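Local coordinates for chicken beta-microseminoprotein-like 3 (Gallus gallus, PDB 6RWC), which is of unknown function but belongs to the beta-microseminoprotein (PSP-94) family of small, disulfide-rich proteins and is found in chicken egg white, at residues 47-58 and 67-75. Residues are numbered along the deposited sequence; the frame is centred on the assembly and turned at random.
Sequences SIPKNYDRVNCV and SIRVVKKTD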
loop_
_atom_site.group_PDB
_atom_site.type_symbol
_atom_site.label_atom_id
_atom_site.label_comp_id
_atom_site.label_asym_id
_atom_site.label_seq_id
_atom_site.Cartn_x
_atom_site.Cartn_y
_atom_site.Cartn_z
ATOM N N SER A 47 -1.272 4.322 -3.761
ATOM C CA SER A 47 -2.166 4.850 -4.781
ATOM C C SER A 47 -1.354 5.397 -5.950
ATOM O O SER A 47 -0.380 6.130 -5.753
ATOM C CB SER A 47 -3.061 5.945 -4.200
ATOM O OG SER A 47 -3.895 6.501 -5.202
ATOM N N ILE A 48 -1.761 5.044 -7.162
ATOM C CA ILE A 48 -1.071 5.472 -8.376
ATOM C C ILE A 48 -1.668 6.809 -8.810
ATOM O O ILE A 48 -2.877 6.876 -9.069
ATOM C CB ILE A 48 -1.204 4.428 -9.492
ATOM C CG1 ILE A 48 -0.575 3.104 -9.055
ATOM C CG2 ILE A 48 -0.554 4.936 -10.766
ATOM C CD1 ILE A 48 0.882 3.223 -8.689
ATOM N N PRO A 49 -0.873 7.879 -8.888
ATOM C CA PRO A 49 -1.413 9.157 -9.373
ATOM C C PRO A 49 -1.851 9.043 -10.826
ATOM O O PRO A 49 -1.086 8.611 -11.691
ATOM C CB PRO A 49 -0.236 10.125 -9.205
ATOM C CG PRO A 49 0.976 9.254 -9.202
ATOM C CD PRO A 49 0.554 7.973 -8.544
ATOM N N LYS A 50 -3.095 9.441 -11.089
ATOM C CA LYS A 50 -3.738 9.165 -12.370
ATOM C C LYS A 50 -3.476 10.246 -13.415
ATOM O O LYS A 50 -2.989 9.945 -14.509
ATOM C CB LYS A 50 -5.247 8.990 -12.166
ATOM N N ASN A 51 -3.801 11.500 -13.104
ATOM C CA ASN A 51 -3.777 12.580 -14.087
ATOM C C ASN A 51 -2.924 13.730 -13.569
ATOM O O ASN A 51 -3.306 14.408 -12.610
ATOM C CB ASN A 51 -5.196 13.059 -14.400
ATOM C CG ASN A 51 -5.996 12.036 -15.180
ATOM O OD1 ASN A 51 -5.573 11.579 -16.243
ATOM N ND2 ASN A 51 -7.154 11.661 -14.650
ATOM N N TYR A 52 -1.781 13.953 -14.211
ATOM C CA TYR A 52 -0.911 15.071 -13.871
ATOM C C TYR A 52 0.042 15.317 -15.030
ATOM O O TYR A 52 0.133 14.521 -15.968
ATOM C CB TYR A 52 -0.143 14.815 -12.570
ATOM C CG TYR A 52 0.779 13.614 -12.599
ATOM C CD1 TYR A 52 0.307 12.344 -12.294
ATOM C CD2 TYR A 52 2.126 13.755 -12.913
ATOM C CE1 TYR A 52 1.148 11.246 -12.310
ATOM C CE2 TYR A 52 2.974 12.661 -12.931
ATOM C CZ TYR A 52 2.480 11.411 -12.628
ATOM O OH TYR A 52 3.316 10.319 -12.644
ATOM N N ASP A 53 0.756 16.437 -14.946
ATOM C CA ASP A 53 1.697 16.868 -15.979
ATOM C C ASP A 53 2.988 16.072 -15.826
ATOM O O ASP A 53 3.936 16.499 -15.167
ATOM C CB ASP A 53 1.938 18.370 -15.875
ATOM C CG ASP A 53 2.912 18.885 -16.917
ATOM O OD1 ASP A 53 3.238 18.139 -17.863
ATOM O OD2 ASP A 53 3.356 20.045 -16.782
ATOM N N ARG A 54 3.035 14.903 -16.465
ATOM C CA ARG A 54 4.219 14.059 -16.382
ATOM C C ARG A 54 5.408 14.618 -17.157
ATOM O O ARG A 54 6.489 14.022 -17.102
ATOM C CB ARG A 54 3.894 12.648 -16.880
ATOM C CG ARG A 54 3.580 12.562 -18.361
ATOM C CD ARG A 54 3.397 11.117 -18.792
ATOM N NE ARG A 54 3.372 10.984 -20.245
ATOM C CZ ARG A 54 4.459 10.889 -21.002
ATOM N NH1 ARG A 54 5.662 10.917 -20.445
ATOM N NH2 ARG A 54 4.346 10.769 -22.318
ATOM N N VAL A 55 5.242 15.735 -17.867
ATOM C CA VAL A 55 6.368 16.351 -18.562
ATOM C C VAL A 55 7.195 17.201 -17.605
ATOM O O VAL A 55 8.431 17.180 -17.646
ATOM C CB VAL A 55 5.859 17.178 -19.757
ATOM C CG1 VAL A 55 7.022 17.766 -20.530
ATOM C CG2 VAL A 55 4.981 16.323 -20.663
ATOM N N ASN A 56 6.536 17.956 -16.729
ATOM C CA ASN A 56 7.219 18.822 -15.780
ATOM C C ASN A 56 7.134 18.320 -14.345
ATOM O O ASN A 56 7.730 18.935 -13.455
ATOM C CB ASN A 56 6.654 20.243 -15.865
ATOM C CG ASN A 56 6.663 20.788 -17.279
ATOM O OD1 ASN A 56 7.723 21.033 -17.853
ATOM N ND2 ASN A 56 5.480 20.986 -17.845
ATOM N N CYS A 57 6.418 17.228 -14.096
ATOM C CA CYS A 57 6.272 16.674 -12.761
ATOM C C CYS A 57 6.707 15.212 -12.754
ATOM O O CYS A 57 6.725 14.539 -13.789
ATOM C CB CYS A 57 4.824 16.804 -12.259
ATOM S SG CYS A 57 4.154 18.486 -12.361
ATOM N N VAL A 58 7.073 14.733 -11.568
ATOM C CA VAL A 58 7.548 13.367 -11.382
ATOM C C VAL A 58 7.059 12.874 -10.027
ATOM O O VAL A 58 6.978 13.646 -9.064
ATOM C CB VAL A 58 9.088 13.281 -11.492
ATOM C CG1 VAL A 58 9.759 14.137 -10.423
ATOM C CG2 VAL A 58 9.560 11.833 -11.413
ATOM N N SER A 67 3.527 5.942 -0.332
ATOM C CA SER A 67 2.813 6.931 -1.123
ATOM C C SER A 67 3.702 7.423 -2.253
ATOM O O SER A 67 4.930 7.329 -2.194
ATOM C CB SER A 67 2.366 8.120 -0.261
ATOM O OG SER A 67 3.486 8.784 0.299
ATOM N N ILE A 68 3.059 7.953 -3.288
ATOM C CA ILE A 68 3.731 8.589 -4.414
ATOM C C ILE A 68 3.282 10.040 -4.433
ATOM O O ILE A 68 2.106 10.330 -4.685
ATOM C CB ILE A 68 3.416 7.897 -5.746
ATOM C CG1 ILE A 68 3.998 6.484 -5.760
ATOM C CG2 ILE A 68 3.968 8.710 -6.906
ATOM C CD1 ILE A 68 3.621 5.690 -6.986
ATOM N N ARG A 69 4.208 10.951 -4.160
ATOM C CA ARG A 69 3.923 12.378 -4.158
ATOM C C ARG A 69 4.460 12.994 -5.443
ATOM O O ARG A 69 5.653 12.876 -5.740
ATOM C CB ARG A 69 4.539 13.052 -2.932
ATOM C CG ARG A 69 4.343 14.562 -2.876
ATOM C CD ARG A 69 4.623 15.101 -1.477
ATOM N NE ARG A 69 5.129 16.470 -1.503
ATOM C CZ ARG A 69 6.420 16.787 -1.454
ATOM N NH1 ARG A 69 7.334 15.831 -1.375
ATOM N NH2 ARG A 69 6.796 18.059 -1.483
ATOM N N VAL A 70 3.580 13.647 -6.193
ATOM C CA VAL A 70 3.929 14.242 -7.479
ATOM C C VAL A 70 4.461 15.652 -7.247
ATOM O O VAL A 70 3.758 16.513 -6.707
ATOM C CB VAL A 70 2.718 14.251 -8.425
ATOM C CG1 VAL A 70 3.064 14.952 -9.719
ATOM C CG2 VAL A 70 2.247 12.826 -8.693
ATOM N N VAL A 71 5.705 15.891 -7.663
ATOM C CA VAL A 71 6.394 17.150 -7.415
ATOM C C VAL A 71 6.980 17.660 -8.725
ATOM O O VAL A 71 7.074 16.936 -9.715
ATOM C CB VAL A 71 7.501 17.006 -6.354
ATOM C CG1 VAL A 71 6.912 16.509 -5.037
ATOM C CG2 VAL A 71 8.591 16.067 -6.859
ATOM N N LYS A 72 7.383 18.929 -8.709
ATOM C CA LYS A 72 8.001 19.541 -9.878
ATOM C C LYS A 72 9.408 18.995 -10.095
ATOM O O LYS A 72 10.167 18.795 -9.144
ATOM C CB LYS A 72 8.055 21.060 -9.711
ATOM C CG LYS A 72 6.694 21.739 -9.661
ATOM C CD LYS A 72 6.146 22.001 -11.057
ATOM C CE LYS A 72 4.814 22.733 -10.996
ATOM N NZ LYS A 72 4.273 23.027 -12.352
ATOM N N LYS A 73 9.757 18.760 -11.362
ATOM C CA LYS A 73 11.098 18.272 -11.674
ATOM C C LYS A 73 12.157 19.315 -11.336
ATOM O O LYS A 73 13.261 18.970 -10.897
ATOM C CB LYS A 73 11.192 17.877 -13.149
ATOM C CG LYS A 73 10.342 16.678 -13.544
ATOM C CD LYS A 73 10.533 16.345 -15.021
ATOM C CE LYS A 73 9.828 15.049 -15.398
ATOM N NZ LYS A 73 10.004 14.710 -16.839
ATOM N N THR A 74 11.841 20.594 -11.535
ATOM C CA THR A 74 12.781 21.663 -11.225
ATOM C C THR A 74 12.887 21.936 -9.732
ATOM O O THR A 74 13.919 22.445 -9.279
ATOM C CB THR A 74 12.374 22.949 -11.946
ATOM O OG1 THR A 74 11.124 23.412 -11.421
ATOM C CG2 THR A 74 12.227 22.693 -13.437
ATOM N N ASP A 75 11.849 21.617 -8.961
ATOM C CA ASP A 75 11.839 21.882 -7.522
ATOM C C ASP A 75 10.992 20.816 -6.850
ATOM O O ASP A 75 9.763 20.945 -6.749
ATOM C CB ASP A 75 11.309 23.281 -7.215
ATOM C CG ASP A 75 11.525 23.687 -5.771
ATOM O OD1 ASP A 75 12.017 22.856 -4.979
ATOM O OD2 ASP A 75 11.205 24.845 -5.430
HETATM O O HOH W 1 0.271 7.427 -3.148
HETATM O O HOH W 2 9.302 21.157 -13.285
#
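Val-70 sets one methyl, CG2, squarely over the ring of Tyr-52, 4.0 Å from the ring centroid and only 5° off its normal, a textbook CH-pi contact. Its other methyl, CG1, lies over the same face toward one corner, 3.5 Å from Tyr-52 CD2, and also meets Cys-57 CB. Pro-49 flanks the first methyl, its CB 3.7 Å from Val-70 CG2, and its ring crosses Ile-68 at about a right angle, Pro-49 CG and CD against Ile-68 CG2. With CG between its own backbone N and carbonyl carbon (chi1 61°), Tyr-52 lays its ring across Val-70, while Pro-49 O lies at the ring edge, in its plane. Were Tyr-52 cut back to an alanine, both Val-70 methyls would probably lose their aromatic cover and a gap open between Pro-49 and Cys-57. All this covers one side of the antiparallel beta hairpin of strands 57-62 and 67-72 in the C-terminal half of the chain. Here Val-58 and Val-71 form a hydrogen-bonded pair, N to O 2.9 Å each way, and the Cys-57–Cys-80 disulfide ties in the following chain. Beyond the pair, Lys-73 N bonds Asn-56 O nearly straight (171°), and the extended side chain of Lys-73 runs back so that NZ bonds Val-55 O, 3.0 Å away, from above the carbonyl plane. Within 53-56, which carries both carbonyls, Asp-53 OD1 takes Val-55 N in an Asx turn, and Asp-53 OD2 receives Asn-56 ND2 at 2.6 Å. At the opposite end, one water links Ser-47 O to Ile-68 N.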